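Local coordinates for protein glucose-resistance amylase regulator (Weissella paramesenteroides ATCC 33313, PDB 4RK6) that binds alpha-D-glucopyranose and, as a LacI-family regulator, probably controls transcription by binding DNA, at residues A[127-132]-A[190-195]. Sequence-based numbering, arbitrary orientation.
Sequences KNIALV and FTAAIA
A130 and F190 meet where two parallel neighbours, strands 129-132 and 192-195, start to pair in the sheet of the periplasmic-binding-protein-like fold that LacI-family regulators use for effector binding. The methyl CB of A130 sits over the centre of the F190 ring, 3.5 Å from its centroid and 5° off the ring normal, a CH-pi contact. A chi1 of 45° sets CG of F190 between its backbone N and carbonyl carbon. The ring lies under that methyl, and Y183 meets it edge-to-face. On the other side of the sheet, I194 lies between two neighbours: its CD1 is 4.1 Å from CG2 of I129, its CG2 3.9 Å from CD1 of L131. Helices 110-123 and 144-155 cover this group through L121 and F149, whereas helix 198-210 packs on V132, A193 and A195. Three nearly straight backbone hydrogen bonds set the parallel register: A130 N to A192 O, I194 N to A130 O and V132 N to I194 O. Before the strands, T191 N hydrogen-bonds N128 O, H126 ND1 hydrogen-bonds T191 OG1, and N162 ND2 hydrogen-bonds OD1 of N128. One water accepts from K127 N at 2.9 Å and lies 2.7 Å from T191 OG1.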
ATOM      1  N   LYS A 127      26.516  -1.158 -19.956  1.00 24.25           N
ATOM      2  CA  LYS A 127      27.625  -0.302 -19.513  1.00 22.01           C
ATOM      3  C   LYS A 127      27.150   1.070 -19.063  1.00 24.98           C
ATOM      4  O   LYS A 127      27.601   1.600 -18.046  1.00 26.82           O
ATOM      5  CB  LYS A 127      28.647  -0.143 -20.647  1.00 29.05           C
ATOM      6  CG  LYS A 127      29.715  -1.236 -20.670  1.00 93.66           C
ATOM      7  CD  LYS A 127      30.681  -1.134 -21.848  1.00 87.55           C
ATOM      8  CE  LYS A 127      31.617   0.067 -21.755  1.00102.57           C
ATOM      9  NZ  LYS A 127      31.131   1.248 -22.524  1.00115.95           N
ATOM     10  N   ASN A 128      26.237   1.655 -19.832  1.00 22.54           N
ATOM     11  CA  ASN A 128      25.651   2.929 -19.471  1.00 20.19           C
ATOM     12  C   ASN A 128      24.379   2.724 -18.664  1.00 22.34           C
ATOM     13  O   ASN A 128      23.393   2.226 -19.199  1.00 22.39           O
ATOM     14  CB  ASN A 128      25.379   3.726 -20.734  1.00 25.00           C
ATOM     15  CG  ASN A 128      26.672   4.092 -21.437  1.00 31.30           C
ATOM     16  OD1 ASN A 128      27.616   4.556 -20.794  1.00 28.05           O
ATOM     17  ND2 ASN A 128      26.732   3.861 -22.719  1.00 30.20           N
ATOM     18  N   ILE A 129      24.432   3.074 -17.382  1.00 23.26           N
ATOM     19  CA  ILE A 129      23.391   2.678 -16.408  1.00 23.76           C
ATOM     20  C   ILE A 129      22.968   3.857 -15.558  1.00 26.63           C
ATOM     21  O   ILE A 129      23.801   4.629 -15.094  1.00 25.74           O
ATOM     22  CB  ILE A 129      23.855   1.511 -15.506  1.00 20.59           C
ATOM     23  CG1 ILE A 129      24.304   0.326 -16.354  1.00 22.41           C
ATOM     24  CG2 ILE A 129      22.736   1.059 -14.571  1.00 20.93           C
ATOM     25  CD1 ILE A 129      24.833  -0.864 -15.595  1.00 23.97           C
ATOM     26  N   ALA A 130      21.663   4.017 -15.376  1.00 21.77           N
ATOM     27  CA  ALA A 130      21.122   5.070 -14.536  1.00 20.19           C
ATOM     28  C   ALA A 130      20.611   4.517 -13.192  1.00 25.68           C
ATOM     29  O   ALA A 130      20.086   3.405 -13.136  1.00 22.78           O
ATOM     30  CB  ALA A 130      20.012   5.799 -15.249  1.00 23.78           C
ATOM     31  N   LEU A 131      20.785   5.307 -12.132  1.00 21.96           N
ATOM     32  CA  LEU A 131      20.085   5.109 -10.873  1.00 22.53           C
ATOM     33  C   LEU A 131      18.955   6.122 -10.836  1.00 25.00           C
ATOM     34  O   LEU A 131      19.180   7.332 -10.949  1.00 24.14           O
ATOM     35  CB  LEU A 131      21.035   5.297  -9.673  1.00 21.35           C
ATOM     36  CG  LEU A 131      20.411   5.050  -8.294  1.00 24.17           C
ATOM     37  CD1 LEU A 131      20.154   3.571  -8.078  1.00 23.57           C
ATOM     38  CD2 LEU A 131      21.326   5.554  -7.187  1.00 24.40           C
ATOM     39  N   VAL A 132      17.726   5.620 -10.691  1.00 20.86           N
ATOM     40  CA  VAL A 132      16.522   6.459 -10.731  1.00 24.28           C
ATOM     41  C   VAL A 132      15.715   6.255  -9.463  1.00 25.75           C
ATOM     42  O   VAL A 132      15.446   5.133  -9.076  1.00 22.73           O
ATOM     43  CB  VAL A 132      15.619   6.157 -11.958  1.00 21.65           C
ATOM     44  CG1 VAL A 132      14.410   7.075 -11.975  1.00 21.54           C
ATOM     45  CG2 VAL A 132      16.414   6.311 -13.249  1.00 25.08           C
ATOM     46  N   PHE A 190      21.464   5.927 -21.454  1.00 23.08           N
ATOM     47  CA  PHE A 190      21.668   4.682 -20.745  1.00 23.00           C
ATOM     48  C   PHE A 190      20.738   3.594 -21.264  1.00 27.19           C
ATOM     49  O   PHE A 190      19.638   3.868 -21.756  1.00 23.95           O
ATOM     50  CB  PHE A 190      21.455   4.876 -19.239  1.00 22.67           C
ATOM     51  CG  PHE A 190      20.226   5.677 -18.889  1.00 23.34           C
ATOM     52  CD1 PHE A 190      18.997   5.054 -18.713  1.00 23.64           C
ATOM     53  CD2 PHE A 190      20.297   7.058 -18.717  1.00 22.24           C
ATOM     54  CE1 PHE A 190      17.877   5.793 -18.392  1.00 21.03           C
ATOM     55  CE2 PHE A 190      19.182   7.800 -18.379  1.00 22.06           C
ATOM     56  CZ  PHE A 190      17.960   7.170 -18.224  1.00 22.45           C
ATOM     57  N   THR A 191      21.182   2.357 -21.133  1.00 19.88           N
ATOM     58  CA  THR A 191      20.431   1.192 -21.623  1.00 22.40           C
ATOM     59  C   THR A 191      19.672   0.457 -20.521  1.00 23.47           C
ATOM     60  O   THR A 191      18.822  -0.395 -20.817  1.00 21.92           O
ATOM     61  CB  THR A 191      21.347   0.189 -22.350  1.00 25.41           C
ATOM     62  OG1 THR A 191      22.358  -0.314 -21.442  1.00 23.39           O
ATOM     63  CG2 THR A 191      21.998   0.860 -23.560  1.00 30.69           C
ATOM     64  N   ALA A 192      20.024   0.760 -19.272  1.00 21.90           N
ATOM     65  CA  ALA A 192      19.417   0.142 -18.091  1.00 21.29           C
ATOM     66  C   ALA A 192      19.269   1.165 -16.997  1.00 20.65           C
ATOM     67  O   ALA A 192      20.060   2.108 -16.873  1.00 24.78           O
ATOM     68  CB  ALA A 192      20.249  -1.020 -17.595  1.00 23.99           C
ATOM     69  N   ALA A 193      18.223   0.987 -16.203  1.00 19.84           N
ATOM     70  CA  ALA A 193      17.961   1.827 -15.062  1.00 19.97           C
ATOM     71  C   ALA A 193      17.745   0.954 -13.828  1.00 21.98           C
ATOM     72  O   ALA A 193      17.048  -0.050 -13.882  1.00 21.40           O
ATOM     73  CB  ALA A 193      16.739   2.693 -15.311  1.00 22.96           C
ATOM     74  N   ILE A 194      18.396   1.328 -12.739  1.00 20.55           N
ATOM     75  CA  ILE A 194      18.197   0.700 -11.447  1.00 20.06           C
ATOM     76  C   ILE A 194      17.241   1.605 -10.698  1.00 22.30           C
ATOM     77  O   ILE A 194      17.540   2.770 -10.425  1.00 22.82           O
ATOM     78  CB  ILE A 194      19.513   0.558 -10.669  1.00 20.46           C
ATOM     79  CG1 ILE A 194      20.481  -0.329 -11.456  1.00 21.23           C
ATOM     80  CG2 ILE A 194      19.236  -0.029  -9.302  1.00 19.93           C
ATOM     81  CD1 ILE A 194      21.879  -0.430 -10.897  1.00 21.18           C
ATOM     82  N   ALA A 195      16.068   1.085 -10.375  1.00 19.60           N
ATOM     83  CA  ALA A 195      15.034   1.862  -9.710  1.00 19.98           C
ATOM     84  C   ALA A 195      15.111   1.672  -8.206  1.00 20.95           C
ATOM     85  O   ALA A 195      15.107   0.530  -7.741  1.00 20.93           O
ATOM     86  CB  ALA A 195      13.675   1.408 -10.237  1.00 23.70           C
TER
HETATM   87  O   HOH W   1      24.963   0.185 -21.977  1.00 25.36           O